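Local coordinates for putative prolyl-tRNA synthetase (Leishmania major, PDB 5XIL), which probably catalyses the ATP-dependent attachment of L-proline to tRNA(Pro), this chain being the part with the class II catalytic core, the anticodon-binding domain and the zinc-binding C-terminal region, at residues A[192-196]-A[406-410]; A[283-287]-A[396-402]. The contacts are given in a common frame with arbitrary orientation. Where two conformers were deposited one is given. Residues are numbered along the deposited sequence.

Interaction 1: A[192-196]-A[406-410]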
ATOM      1  N   VAL A 192      11.985 -16.979  -7.293  1.00 10.86           N
ATOM      2  CA  VAL A 192      13.429 -16.949  -7.003  1.00 10.42           C
ATOM      3  C   VAL A 192      13.698 -17.884  -5.833  1.00 10.36           C
ATOM      4  O   VAL A 192      13.105 -17.725  -4.803  1.00  9.17           O
ATOM      5  CB  VAL A 192      13.858 -15.501  -6.592  1.00 11.02           C
ATOM      6  CG1 VAL A 192      15.292 -15.515  -6.046  1.00 11.92           C
ATOM      7  CG2 VAL A 192      13.718 -14.544  -7.775  1.00 11.40           C
ATOM      8  N   PRO A 193      14.678 -18.793  -5.954  1.00 10.87           N
ATOM      9  CA  PRO A 193      14.968 -19.641  -4.854  1.00 10.70           C
ATOM     10  C   PRO A 193      15.919 -18.943  -3.869  1.00 11.22           C
ATOM     11  O   PRO A 193      16.704 -18.096  -4.267  1.00 10.31           O
ATOM     12  CB  PRO A 193      15.665 -20.823  -5.500  1.00 11.85           C
ATOM     13  CG  PRO A 193      16.408 -20.228  -6.657  1.00 13.54           C
ATOM     14  CD  PRO A 193      15.438 -19.154  -7.158  1.00 11.88           C
ATOM     15  N   VAL A 194      15.868 -19.399  -2.635  1.00 10.95           N
ATOM     16  CA  VAL A 194      16.642 -18.768  -1.594  1.00 11.40           C
ATOM     17  C   VAL A 194      17.288 -19.837  -0.735  1.00 10.54           C
ATOM     18  O   VAL A 194      16.763 -20.989  -0.658  1.00 11.73           O
ATOM     19  CB  VAL A 194      15.788 -17.827  -0.705  1.00 10.94           C
ATOM     20  CG1 VAL A 194      15.146 -16.767  -1.516  1.00 11.90           C
ATOM     21  CG2 VAL A 194      14.761 -18.579   0.126  1.00 13.21           C
ATOM     22  N   VAL A 195      18.323 -19.433  -0.004  1.00 10.35           N
ATOM     23  CA  VAL A 195      18.861 -20.220   1.130  1.00 12.40           C
ATOM     24  C   VAL A 195      18.520 -19.563   2.466  1.00 11.65           C
ATOM     25  O   VAL A 195      19.021 -18.495   2.755  1.00 10.94           O
ATOM     26  CB  VAL A 195      20.415 -20.439   1.003  1.00 12.66           C
ATOM     27  CG1 VAL A 195      20.961 -21.180   2.218  1.00 12.98           C
ATOM     28  CG2 VAL A 195      20.671 -21.277  -0.239  1.00 15.08           C
ATOM     29  N   ARG A 196      17.626 -20.157   3.246  1.00 12.40           N
ATOM     30  CA  ARG A 196      17.330 -19.649   4.602  1.00 11.70           C
ATOM     31  C   ARG A 196      18.472 -20.033   5.481  1.00 11.98           C
ATOM     32  O   ARG A 196      18.863 -21.202   5.514  1.00 12.39           O
ATOM     33  CB  ARG A 196      16.057 -20.329   5.125  1.00 12.45           C
ATOM     34  CG  ARG A 196      14.788 -20.044   4.340  1.00 11.30           C
ATOM     35  CD  ARG A 196      13.810 -21.196   4.559  1.00 12.94           C
ATOM     36  NE  ARG A 196      12.480 -20.996   3.983  1.00 13.49           N
ATOM     37  CZ  ARG A 196      12.148 -21.166   2.730  1.00 13.31           C
ATOM     38  NH1 ARG A 196      13.047 -21.495   1.856  1.00 14.19           N
ATOM     39  NH2 ARG A 196      10.857 -21.061   2.383  1.00 13.77           N
ATOM     40  N   ALA A 406      15.416 -21.974 -12.056  1.00 11.64           N
ATOM     41  CA  ALA A 406      16.273 -21.169 -11.162  1.00 11.96           C
ATOM     42  C   ALA A 406      16.788 -21.987 -10.006  1.00 11.20           C
ATOM     43  O   ALA A 406      17.984 -21.886  -9.718  1.00 11.70           O
ATOM     44  CB  ALA A 406      15.524 -19.940 -10.672  1.00 12.60           C
ATOM     45  N   LYS A 407      15.960 -22.815  -9.384  1.00 12.12           N
ATOM     46  CA  LYS A 407      16.389 -23.659  -8.264  1.00 14.00           C
ATOM     47  C   LYS A 407      17.529 -24.637  -8.676  1.00 15.36           C
ATOM     48  O   LYS A 407      18.531 -24.844  -7.918  1.00 12.97           O
ATOM     49  CB  LYS A 407      15.202 -24.393  -7.684  1.00 16.37           C
ATOM     50  CG  LYS A 407      15.463 -25.095  -6.379  1.00 21.00           C
ATOM     51  CD  LYS A 407      14.275 -25.935  -5.945  1.00 28.51           C
ATOM     52  CE  LYS A 407      14.633 -26.909  -4.804  1.00 37.19           C
ATOM     53  NZ  LYS A 407      14.862 -26.092  -3.577  1.00 41.81           N
ATOM     54  N   GLU A 408      17.367 -25.235  -9.843  1.00 15.73           N
ATOM     55  CA  GLU A 408      18.372 -26.152 -10.449  1.00 17.43           C
ATOM     56  C   GLU A 408      19.711 -25.449 -10.714  1.00 15.84           C
ATOM     57  O   GLU A 408      20.788 -25.986 -10.418  1.00 17.06           O
ATOM     58  CB  GLU A 408      17.856 -26.729 -11.802  1.00 18.42           C
ATOM     59  CG  GLU A 408      18.900 -27.568 -12.529  1.00 21.05           C
ATOM     60  CD  GLU A 408      18.464 -28.054 -13.928  1.00 24.07           C
ATOM     61  OE1 GLU A 408      18.766 -27.360 -14.927  1.00 28.00           O
ATOM     62  OE2 GLU A 408      17.825 -29.121 -14.003  1.00 24.61           O
ATOM     63  N   THR A 409      19.666 -24.288 -11.311  1.00 15.64           N
ATOM     64  CA  THR A 409      20.806 -23.507 -11.523  1.00 16.40           C
ATOM     65  C   THR A 409      21.535 -23.209 -10.133  1.00 16.08           C
ATOM     66  O   THR A 409      22.792 -23.358 -10.016  1.00 15.30           O
ATOM     67  CB  THR A 409      20.412 -22.247 -12.261  1.00 19.35           C
ATOM     68  OG1 THR A 409      19.931 -22.613 -13.582  1.00 19.25           O
ATOM     69  CG2 THR A 409      21.554 -21.343 -12.370  1.00 19.04           C
ATOM     70  N   MET A 410      20.750 -22.813  -9.128  1.00 14.53           N
ATOM     71  CA  MET A 410      21.243 -22.531  -7.821  1.00 14.60           C
ATOM     72  C   MET A 410      21.927 -23.695  -7.232  1.00 15.26           C
ATOM     73  O   MET A 410      23.084 -23.540  -6.752  1.00 16.56           O
ATOM     74  CB  MET A 410      20.157 -21.951  -6.897  1.00 16.34           C
ATOM     75  CG  MET A 410      20.630 -21.660  -5.447  1.00 18.81           C
ATOM     76  SD  MET A 410      19.312 -21.205  -4.285  1.00 22.37           S
ATOM     77  CE  MET A 410      18.496 -22.775  -4.043  1.00 27.92           C
TER

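Interaction 2: A[283-287]-A[396-402]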
ATOM      1  N   VAL A 283      12.338 -11.589 -18.301  1.00 12.64           N
ATOM      2  CA  VAL A 283      11.381 -12.646 -18.245  1.00 12.22           C
ATOM      3  C   VAL A 283      10.622 -12.389 -16.923  1.00 13.68           C
ATOM      4  O   VAL A 283      11.197 -12.597 -15.841  1.00 13.57           O
ATOM      5  CB  VAL A 283      12.040 -14.042 -18.239  1.00 13.26           C
ATOM      6  CG1 VAL A 283      11.016 -15.154 -18.121  1.00 14.58           C
ATOM      7  CG2 VAL A 283      12.914 -14.271 -19.504  1.00 14.01           C
ATOM      8  N   MET A 284       9.381 -11.921 -16.984  1.00 11.84           N
ATOM      9  CA  MET A 284       8.653 -11.509 -15.786  0.61 11.25           C
ATOM     10  C   MET A 284       7.973 -12.722 -15.152  1.00 11.76           C
ATOM     11  O   MET A 284       7.167 -13.390 -15.812  1.00 12.49           O
ATOM     12  CB  MET A 284       7.668 -10.377 -16.153  0.61 11.72           C
ATOM     13  CG  MET A 284       7.019  -9.539 -15.054  0.61 11.49           C
ATOM     14  SD  MET A 284       8.217  -8.768 -13.946  0.61 11.53           S
ATOM     15  CE  MET A 284       8.655  -7.243 -14.741  0.61 12.29           C
ATOM     16  N   PRO A 285       8.245 -12.982 -13.869  1.00 11.40           N
ATOM     17  CA  PRO A 285       7.442 -13.974 -13.196  1.00 12.04           C
ATOM     18  C   PRO A 285       5.938 -13.581 -13.297  1.00 13.14           C
ATOM     19  O   PRO A 285       5.552 -12.428 -13.041  1.00 13.22           O
ATOM     20  CB  PRO A 285       7.944 -13.899 -11.729  1.00 11.42           C
ATOM     21  CG  PRO A 285       9.299 -13.352 -11.863  1.00 11.61           C
ATOM     22  CD  PRO A 285       9.156 -12.310 -12.908  1.00 11.85           C
ATOM     23  N   PRO A 286       5.078 -14.542 -13.634  1.00 12.14           N
ATOM     24  CA  PRO A 286       3.691 -14.183 -13.965  1.00 12.01           C
ATOM     25  C   PRO A 286       2.857 -13.598 -12.842  1.00 11.35           C
ATOM     26  O   PRO A 286       1.993 -12.766 -13.108  1.00 11.77           O
ATOM     27  CB  PRO A 286       3.080 -15.514 -14.449  1.00 13.15           C
ATOM     28  CG  PRO A 286       3.924 -16.571 -13.917  1.00 13.34           C
ATOM     29  CD  PRO A 286       5.346 -15.987 -13.784  1.00 12.41           C
ATOM     30  N   ARG A 287       3.147 -13.961 -11.593  1.00 10.95           N
ATOM     31  CA  ARG A 287       2.403 -13.435 -10.502  1.00 10.89           C
ATOM     32  C   ARG A 287       2.697 -11.987 -10.238  1.00 10.99           C
ATOM     33  O   ARG A 287       1.906 -11.303  -9.486  1.00 10.84           O
ATOM     34  CB  ARG A 287       2.515 -14.298  -9.232  1.00 11.49           C
ATOM     35  CG  ARG A 287       2.022 -15.744  -9.458  1.00 13.29           C
ATOM     36  CD  ARG A 287       2.491 -16.643  -8.332  1.00 15.52           C
ATOM     37  NE  ARG A 287       2.051 -18.045  -8.505  1.00 18.08           N
ATOM     38  CZ  ARG A 287       2.370 -19.023  -7.704  1.00 21.62           C
ATOM     39  NH1 ARG A 287       3.132 -18.774  -6.658  1.00 17.54           N
ATOM     40  NH2 ARG A 287       1.911 -20.265  -7.955  1.00 23.75           N
ATOM     41  N   GLU A 396       0.260 -20.549 -14.264  1.00 14.93           N
ATOM     42  CA  GLU A 396       0.757 -21.178 -13.058  1.00 15.46           C
ATOM     43  C   GLU A 396       1.866 -22.125 -13.391  1.00 15.66           C
ATOM     44  O   GLU A 396       2.817 -22.267 -12.622  1.00 16.74           O
ATOM     45  CB  GLU A 396      -0.385 -21.867 -12.269  1.00 18.90           C
ATOM     46  CG  GLU A 396      -1.212 -20.877 -11.507  1.00 21.29           C
ATOM     47  CD  GLU A 396      -0.426 -20.248 -10.337  1.00 25.75           C
ATOM     48  OE1 GLU A 396      -0.247 -20.901  -9.297  1.00 29.77           O
ATOM     49  OE2 GLU A 396       0.033 -19.100 -10.441  1.00 26.19           O
ATOM     50  N   ASP A 397       1.774 -22.824 -14.535  1.00 15.02           N
ATOM     51  CA  ASP A 397       2.875 -23.667 -14.972  0.54 15.73           C
ATOM     52  C   ASP A 397       4.131 -22.856 -15.281  1.00 14.26           C
ATOM     53  O   ASP A 397       5.251 -23.285 -14.951  1.00 13.49           O
ATOM     54  CB  ASP A 397       2.486 -24.525 -16.189  0.54 17.12           C
ATOM     55  CG  ASP A 397       3.606 -25.387 -16.621  0.54 19.92           C
ATOM     56  OD1 ASP A 397       4.016 -26.303 -15.867  0.54 20.91           O
ATOM     57  OD2 ASP A 397       4.142 -25.078 -17.682  0.54 21.96           O
ATOM     58  N   VAL A 398       3.952 -21.724 -15.920  1.00 14.41           N
ATOM     59  CA  VAL A 398       5.060 -20.829 -16.139  1.00 13.15           C
ATOM     60  C   VAL A 398       5.777 -20.478 -14.800  1.00 12.60           C
ATOM     61  O   VAL A 398       7.032 -20.590 -14.757  1.00 12.53           O
ATOM     62  CB  VAL A 398       4.642 -19.566 -16.849  1.00 13.22           C
ATOM     63  CG1 VAL A 398       5.777 -18.495 -16.767  1.00 13.78           C
ATOM     64  CG2 VAL A 398       4.266 -19.854 -18.312  1.00 13.10           C
ATOM     65  N   HIS A 399       5.028 -20.063 -13.793  1.00 12.41           N
ATOM     66  CA  HIS A 399       5.638 -19.838 -12.463  1.00 12.60           C
ATOM     67  C   HIS A 399       6.459 -21.050 -12.007  1.00 12.41           C
ATOM     68  O   HIS A 399       7.663 -20.922 -11.621  1.00 11.06           O
ATOM     69  CB  HIS A 399       4.614 -19.551 -11.385  1.00 13.52           C
ATOM     70  CG  HIS A 399       5.218 -19.312 -10.039  1.00 13.06           C
ATOM     71  ND1 HIS A 399       5.716 -18.069  -9.665  1.00 13.93           N
ATOM     72  CD2 HIS A 399       5.529 -20.160  -9.032  1.00 14.47           C
ATOM     73  CE1 HIS A 399       6.251 -18.162  -8.458  1.00 12.93           C
ATOM     74  NE2 HIS A 399       6.194 -19.423  -8.068  1.00 14.60           N
ATOM     75  N   ALA A 400       5.830 -22.211 -12.043  1.00 12.58           N
ATOM     76  CA  ALA A 400       6.460 -23.423 -11.594  1.00 12.35           C
ATOM     77  C   ALA A 400       7.749 -23.718 -12.339  1.00 12.29           C
ATOM     78  O   ALA A 400       8.747 -24.136 -11.723  1.00 11.23           O
ATOM     79  CB  ALA A 400       5.500 -24.642 -11.643  1.00 12.70           C
ATOM     80  N   GLN A 401       7.732 -23.569 -13.633  1.00 11.76           N
ATOM     81  CA  GLN A 401       8.870 -23.858 -14.434  1.00 12.57           C
ATOM     82  C   GLN A 401      10.030 -22.878 -14.207  1.00 12.41           C
ATOM     83  O   GLN A 401      11.180 -23.255 -14.173  1.00 11.55           O
ATOM     84  CB  GLN A 401       8.445 -23.944 -15.894  1.00 15.05           C
ATOM     85  CG  GLN A 401       7.502 -25.122 -16.148  1.00 19.32           C
ATOM     86  CD  GLN A 401       7.149 -25.333 -17.608  1.00 26.56           C
ATOM     87  OE1 GLN A 401       7.989 -25.325 -18.444  1.00 39.34           O
ATOM     88  NE2 GLN A 401       5.906 -25.585 -17.878  1.00 32.81           N
ATOM     89  N   MET A 402       9.689 -21.612 -14.069  1.00 10.82           N
ATOM     90  CA  MET A 402      10.724 -20.610 -13.855  1.00 10.67           C
ATOM     91  C   MET A 402      11.420 -20.866 -12.532  1.00 10.45           C
ATOM     92  O   MET A 402      12.664 -20.675 -12.437  1.00 10.44           O
ATOM     93  CB  MET A 402      10.091 -19.190 -13.827  1.00 10.97           C
ATOM     94  CG  MET A 402       9.700 -18.682 -15.193  1.00 10.66           C
ATOM     95  SD  MET A 402       8.944 -17.050 -15.143  1.00 11.93           S
ATOM     96  CE  MET A 402      10.391 -16.064 -14.628  1.00 14.04           C
TER
HETATM   97  O   HOH W   1       5.376 -15.385 -10.544  1.00  9.56           O

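Interaction 1: A[192-196]-A[406-410]
The extended run 192-196 comes up against a continuous turn of helix at 406-410, closed by the bond from Met410 N to Ala406 O (3.0 Å). The backbones approach most closely at Pro193 and Lys407, whose CA atoms lie 5.5 Å apart, and no hydrogen bond crosses between the segments. The Pro193 ring is directed at the helix: its CD touches Ala406 CB at 3.6 Å, and its CG sits 3.8 Å from Lys407 N. One turn further on, Met410 reaches back with its methyl CE 3.7 Å from Pro193 CB, while its SD lies 4.3 Å from Val195 CG2. Val192 and Val194 point away, both packing on Tyr186 of helix 168-189. The contact thus sets the entry to strand 195-198, which pairs antiparallel with strands 210-218 and 475-480 in the mixed sheet that runs on from the class II core, against the C-terminal end of helix 387-412, just ahead of His413, which with Glu219 binds a magnesium ion.

Interaction 2: A[283-287]-A[396-402]
Arg287 loses more surface to the other segment than any other residue (91 Å²), held from two directions by helix residues 396-402. At its edge the guanidinium makes a bidentate salt bridge with Glu396, NE to OE2 at 3.0 Å and NH2 to OE1 at 2.6 Å. Its flat face lies on the ring of His399, centres 3.7 Å apart and planes only 8° from parallel, and Arg287 CD adds a CH-pi contact 4.1 Å from the ring centroid. Glu396 and His399, three residues apart, both serve the arginine from neighbouring turns of the helix. A water joins Arg287 to His399, accepting from Arg287 N (2.8 Å) and hydrogen-bonded to His399 ND1 (2.8 Å). Arg287 NH1 also bonds Gln188 O, which ties the cluster to the end of helix 168-189 in the catalytic core. The segment 283-287 lies in the loop that leads from helix 267-276 of the core to strand 293-297 of the anticodon-binding domain, so the long helix 387-412 packs against that loop. Met402, one turn beyond His399, takes up the apolar half: its CE lies 3.7 Å from Val283 CG1 and 4.0 Å from Pro285 CG, and its SD 4.0 Å from Pro286 CD. Between the two halves, the Pro286 ring points at the helix, with CG 3.9 Å from Val398 CG1 and 3.7 Å from His399 N.

From the N terminus, the chain first passes 192-196, on the way from helix 168-189 into strand 195-198 of the catalytic core. It then runs through the strands up to 253-265 and helix 267-276 before reaching the loop segment 283-287. After the five-stranded sheet that ends with strand 378-382 it enters helix 387-412, where 396-402 returns to 283-287 and closes the shorter loop, interaction 2. Further along the same helix, 406-410 meets 192-196 and closes the longer one, interaction 1, so the two loops nest without crossing. With centres 14 Å apart, the contacts lay one helix along both the core and the loop after helix 267-276 before the chain continues into the zinc-binding C-terminal region.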